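Local coordinates for protein aldehyde dehydrogenase (Burkholderia vietnamiensis, PDB 5KF0) that probably oxidises aldehydes to carboxylic acids with a nicotinamide dinucleotide cofactor, and is seen here with NADPH bound, as a member of the aldehyde dehydrogenase family, at residues 271-282 with 305-316. Residues are numbered along the deposited sequence; the frame is centred on the assembly and turned at random.
Sequences FEQLDYVVDRLA and LYDTLRDKLVAK. With MPD ((4S)-2-methyl-2,4-pentanediol), chain I.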
# COMPACT_ATOMS: atom_id res chain seq x y z
N PHE A 271 6.90 21.79 -32.47
CA PHE A 271 6.62 22.97 -33.30
C PHE A 271 5.17 23.44 -33.19
O PHE A 271 4.90 24.64 -33.06
CB PHE A 271 6.95 22.71 -34.77
CG PHE A 271 6.72 23.92 -35.65
CD1 PHE A 271 7.67 24.92 -35.74
CD2 PHE A 271 5.53 24.06 -36.35
CE1 PHE A 271 7.45 26.04 -36.53
CE2 PHE A 271 5.30 25.18 -37.14
CZ PHE A 271 6.27 26.17 -37.23
N GLU A 272 4.22 22.50 -33.20
CA GLU A 272 2.81 22.87 -33.21
C GLU A 272 2.32 23.47 -31.89
O GLU A 272 1.24 24.04 -31.86
CB GLU A 272 1.95 21.66 -33.58
CG GLU A 272 2.17 21.17 -35.00
CD GLU A 272 1.77 22.20 -36.03
OE1 GLU A 272 0.69 22.82 -35.87
OE2 GLU A 272 2.53 22.40 -37.00
N GLN A 273 3.06 23.33 -30.79
CA GLN A 273 2.61 23.97 -29.56
C GLN A 273 3.67 24.91 -29.00
O GLN A 273 3.79 25.09 -27.79
CB GLN A 273 2.16 22.95 -28.52
CG GLN A 273 3.18 21.95 -28.03
CD GLN A 273 2.68 21.21 -26.78
OE1 GLN A 273 1.48 21.17 -26.52
NE2 GLN A 273 3.61 20.65 -25.99
N LEU A 274 4.41 25.58 -29.89
CA LEU A 274 5.46 26.49 -29.43
C LEU A 274 4.91 27.64 -28.60
O LEU A 274 5.56 28.08 -27.65
CB LEU A 274 6.26 27.03 -30.62
CG LEU A 274 7.42 26.13 -31.07
CD1 LEU A 274 8.21 26.81 -32.18
CD2 LEU A 274 8.32 25.75 -29.90
N ASP A 275 3.72 28.15 -28.93
CA ASP A 275 3.18 29.25 -28.13
C ASP A 275 2.89 28.80 -26.70
O ASP A 275 3.14 29.54 -25.75
CB ASP A 275 1.91 29.82 -28.77
CG ASP A 275 2.20 30.65 -30.01
OD1 ASP A 275 3.34 31.13 -30.17
OD2 ASP A 275 1.28 30.83 -30.84
N TYR A 276 2.38 27.58 -26.54
CA TYR A 276 2.18 27.03 -25.20
C TYR A 276 3.51 26.88 -24.48
O TYR A 276 3.65 27.27 -23.31
CB TYR A 276 1.47 25.67 -25.27
CG TYR A 276 1.62 24.86 -24.00
CD1 TYR A 276 2.48 23.77 -23.94
CD2 TYR A 276 0.91 25.20 -22.85
CE1 TYR A 276 2.64 23.04 -22.75
CE2 TYR A 276 1.05 24.48 -21.67
CZ TYR A 276 1.91 23.40 -21.63
OH TYR A 276 2.05 22.70 -20.46
N VAL A 277 4.50 26.31 -25.17
CA VAL A 277 5.82 26.09 -24.57
C VAL A 277 6.42 27.42 -24.12
O VAL A 277 6.88 27.57 -22.98
CB VAL A 277 6.74 25.37 -25.57
CG1 VAL A 277 8.17 25.30 -25.03
CG2 VAL A 277 6.17 23.95 -25.86
N VAL A 278 6.41 28.41 -25.01
CA VAL A 278 6.97 29.72 -24.71
C VAL A 278 6.25 30.35 -23.52
O VAL A 278 6.89 30.96 -22.65
CB VAL A 278 6.91 30.61 -25.96
CG1 VAL A 278 7.09 32.09 -25.60
CG2 VAL A 278 7.98 30.16 -26.95
N ASP A 279 4.92 30.21 -23.45
CA ASP A 279 4.19 30.77 -22.31
C ASP A 279 4.63 30.13 -21.00
O ASP A 279 4.83 30.83 -20.00
CB ASP A 279 2.69 30.61 -22.52
CG ASP A 279 1.87 31.28 -21.43
OD1 ASP A 279 1.89 32.53 -21.36
OD2 ASP A 279 1.22 30.57 -20.65
N ARG A 280 4.83 28.81 -21.00
CA ARG A 280 5.23 28.13 -19.77
C ARG A 280 6.69 28.41 -19.42
O ARG A 280 7.04 28.51 -18.24
CB ARG A 280 4.97 26.62 -19.89
CG ARG A 280 3.48 26.28 -20.07
CD ARG A 280 2.68 26.89 -18.94
NE ARG A 280 2.90 26.17 -17.69
CZ ARG A 280 2.55 26.62 -16.49
NH1 ARG A 280 1.98 27.82 -16.36
NH2 ARG A 280 2.79 25.87 -15.42
N LEU A 281 7.56 28.53 -20.43
CA LEU A 281 8.94 28.92 -20.17
C LEU A 281 9.02 30.30 -19.52
O LEU A 281 9.75 30.50 -18.55
CB LEU A 281 9.76 28.90 -21.46
CG LEU A 281 10.02 27.53 -22.10
CD1 LEU A 281 10.58 27.70 -23.51
CD2 LEU A 281 10.98 26.72 -21.22
N ALA A 282 8.25 31.26 -20.05
CA ALA A 282 8.24 32.60 -19.47
C ALA A 282 7.69 32.58 -18.06
O ALA A 282 8.23 33.24 -17.16
CB ALA A 282 7.44 33.54 -20.37
N LEU A 305 14.03 23.81 -33.99
CA LEU A 305 13.05 24.78 -33.52
C LEU A 305 13.67 26.01 -32.87
O LEU A 305 12.93 26.91 -32.44
CB LEU A 305 12.11 24.12 -32.50
CG LEU A 305 11.41 22.84 -32.91
CD1 LEU A 305 10.50 22.34 -31.77
CD2 LEU A 305 10.62 23.09 -34.17
N TYR A 306 15.00 26.03 -32.72
CA TYR A 306 15.65 27.04 -31.89
C TYR A 306 15.33 28.46 -32.33
O TYR A 306 14.96 29.31 -31.50
CB TYR A 306 17.16 26.80 -31.90
CG TYR A 306 17.95 27.71 -30.98
CD1 TYR A 306 18.26 27.31 -29.68
CD2 TYR A 306 18.39 28.96 -31.40
CE1 TYR A 306 18.98 28.13 -28.83
CE2 TYR A 306 19.10 29.78 -30.56
CZ TYR A 306 19.39 29.36 -29.28
OH TYR A 306 20.11 30.19 -28.45
N ASP A 307 15.46 28.76 -33.62
CA ASP A 307 15.29 30.15 -34.06
C ASP A 307 13.85 30.62 -33.87
O ASP A 307 13.62 31.77 -33.46
CB ASP A 307 15.70 30.30 -35.52
CG ASP A 307 17.19 30.18 -35.72
OD1 ASP A 307 17.94 30.21 -34.72
OD2 ASP A 307 17.62 30.08 -36.89
N THR A 308 12.87 29.76 -34.17
CA THR A 308 11.48 30.18 -34.01
C THR A 308 11.12 30.34 -32.54
O THR A 308 10.47 31.32 -32.15
CB THR A 308 10.55 29.19 -34.69
OG1 THR A 308 10.88 29.12 -36.08
CG2 THR A 308 9.11 29.64 -34.55
N LEU A 309 11.53 29.38 -31.70
CA LEU A 309 11.28 29.52 -30.27
C LEU A 309 11.96 30.77 -29.73
O LEU A 309 11.38 31.51 -28.92
CB LEU A 309 11.76 28.28 -29.52
CG LEU A 309 11.46 28.27 -28.02
CD1 LEU A 309 11.18 26.86 -27.52
CD2 LEU A 309 12.61 28.88 -27.22
N ARG A 310 13.21 31.02 -30.14
CA ARG A 310 13.93 32.19 -29.65
C ARG A 310 13.16 33.47 -29.95
O ARG A 310 12.98 34.31 -29.06
CB ARG A 310 15.33 32.25 -30.26
CG ARG A 310 16.12 33.49 -29.83
CD ARG A 310 17.52 33.50 -30.44
NE ARG A 310 17.48 33.62 -31.89
CZ ARG A 310 18.52 33.41 -32.69
NH1 ARG A 310 19.69 33.05 -32.17
NH2 ARG A 310 18.39 33.55 -34.00
N ASP A 311 12.70 33.63 -31.19
CA ASP A 311 11.94 34.83 -31.55
C ASP A 311 10.70 34.99 -30.68
O ASP A 311 10.41 36.08 -30.18
CB ASP A 311 11.53 34.79 -33.02
CG ASP A 311 12.70 34.93 -33.97
OD1 ASP A 311 13.80 35.30 -33.51
OD2 ASP A 311 12.50 34.69 -35.17
N LYS A 312 9.95 33.90 -30.50
CA LYS A 312 8.75 33.94 -29.68
C LYS A 312 9.07 34.23 -28.22
O LYS A 312 8.36 35.01 -27.56
CB LYS A 312 7.99 32.62 -29.80
CG LYS A 312 7.34 32.41 -31.17
CD LYS A 312 6.71 31.02 -31.28
CE LYS A 312 5.97 30.82 -32.60
NZ LYS A 312 4.69 31.57 -32.64
N LEU A 313 10.13 33.61 -27.69
CA LEU A 313 10.45 33.80 -26.28
C LEU A 313 11.00 35.21 -26.02
O LEU A 313 10.72 35.80 -24.97
CB LEU A 313 11.43 32.73 -25.82
CG LEU A 313 11.80 32.77 -24.34
CD1 LEU A 313 10.56 32.65 -23.47
CD2 LEU A 313 12.78 31.66 -24.01
N VAL A 314 11.76 35.75 -26.97
CA VAL A 314 12.21 37.14 -26.84
C VAL A 314 11.01 38.07 -26.79
O VAL A 314 10.92 38.96 -25.93
CB VAL A 314 13.18 37.49 -27.99
CG1 VAL A 314 13.35 39.01 -28.13
CG2 VAL A 314 14.53 36.82 -27.76
N ALA A 315 10.04 37.86 -27.68
CA ALA A 315 8.86 38.72 -27.69
C ALA A 315 8.05 38.56 -26.41
O ALA A 315 7.59 39.56 -25.83
CB ALA A 315 7.99 38.41 -28.91
N LYS A 316 7.87 37.32 -25.96
CA LYS A 316 7.12 37.09 -24.73
C LYS A 316 7.83 37.73 -23.54
O LYS A 316 7.19 38.41 -22.72
CB LYS A 316 6.92 35.59 -24.51
CG LYS A 316 6.12 35.23 -23.26
CD LYS A 316 4.66 35.58 -23.44
CE LYS A 316 3.84 35.26 -22.21
NZ LYS A 316 2.40 35.56 -22.45
C1 MPD I . 0.58 35.45 -16.64
C2 MPD I . 1.07 36.41 -17.71
O2 MPD I . 1.21 37.72 -17.11
CM MPD I . 0.06 36.53 -18.85
C3 MPD I . 2.44 35.98 -18.23
C4 MPD I . 2.50 34.49 -18.55
O4 MPD I . 1.89 34.23 -19.79
C5 MPD I . 3.95 34.03 -18.61
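Val-278 and Leu-309 interlock as reciprocal knobs into holes where 274-282 and 306-316 cross at -48°; they lie on helices 274-286 and 306-319, neighbours that cover the mixed sheet containing strands 263-266 and 298-302. Val-278 enters a hole formed by Leu-309, Lys-312, Leu-313 and Lys-316; its CG1, anti to the backbone N (chi1 163°), lies 3.7 Å from Lys-316 CB, while CG2 meets Lys-312 CB at 3.8 Å. In return, Leu-309 sits among Leu-274, Val-277, Val-278 and Leu-281; the Leu-309 and Leu-274 side chains cross at about a right angle, Leu-309 CD1 lying 3.9 Å from Leu-274 CD2. Toward the helix starts, Leu-305 CD2, in one of two conformers, lies at the Phe-271 ring edge, 3.8 Å from Phe-271 CD1, and Leu-274 CD1 rests on Thr-308 CG2. Beneath, Leu-281 and Leu-313 both rest on Ile-299, and Val-277 and Leu-309 on Val-266, joining the helix pair to the sheet. On helix 274-286, Tyr-276 OH hydrogen-bonds Arg-483 NH1 of the second subunit. Two salt bridges border the apolar seam. In one, Lys-316 NZ makes a weak, 3.3 Å hydrogen bond to Asp-279 OD1. One turn earlier, Lys-312 runs extended past Leu-274 and bends only at its last torsion (chi4 -74°), bringing NZ 2.8 Å from Asp-275 OD1, on its syn side but 25° out of the carboxylate plane.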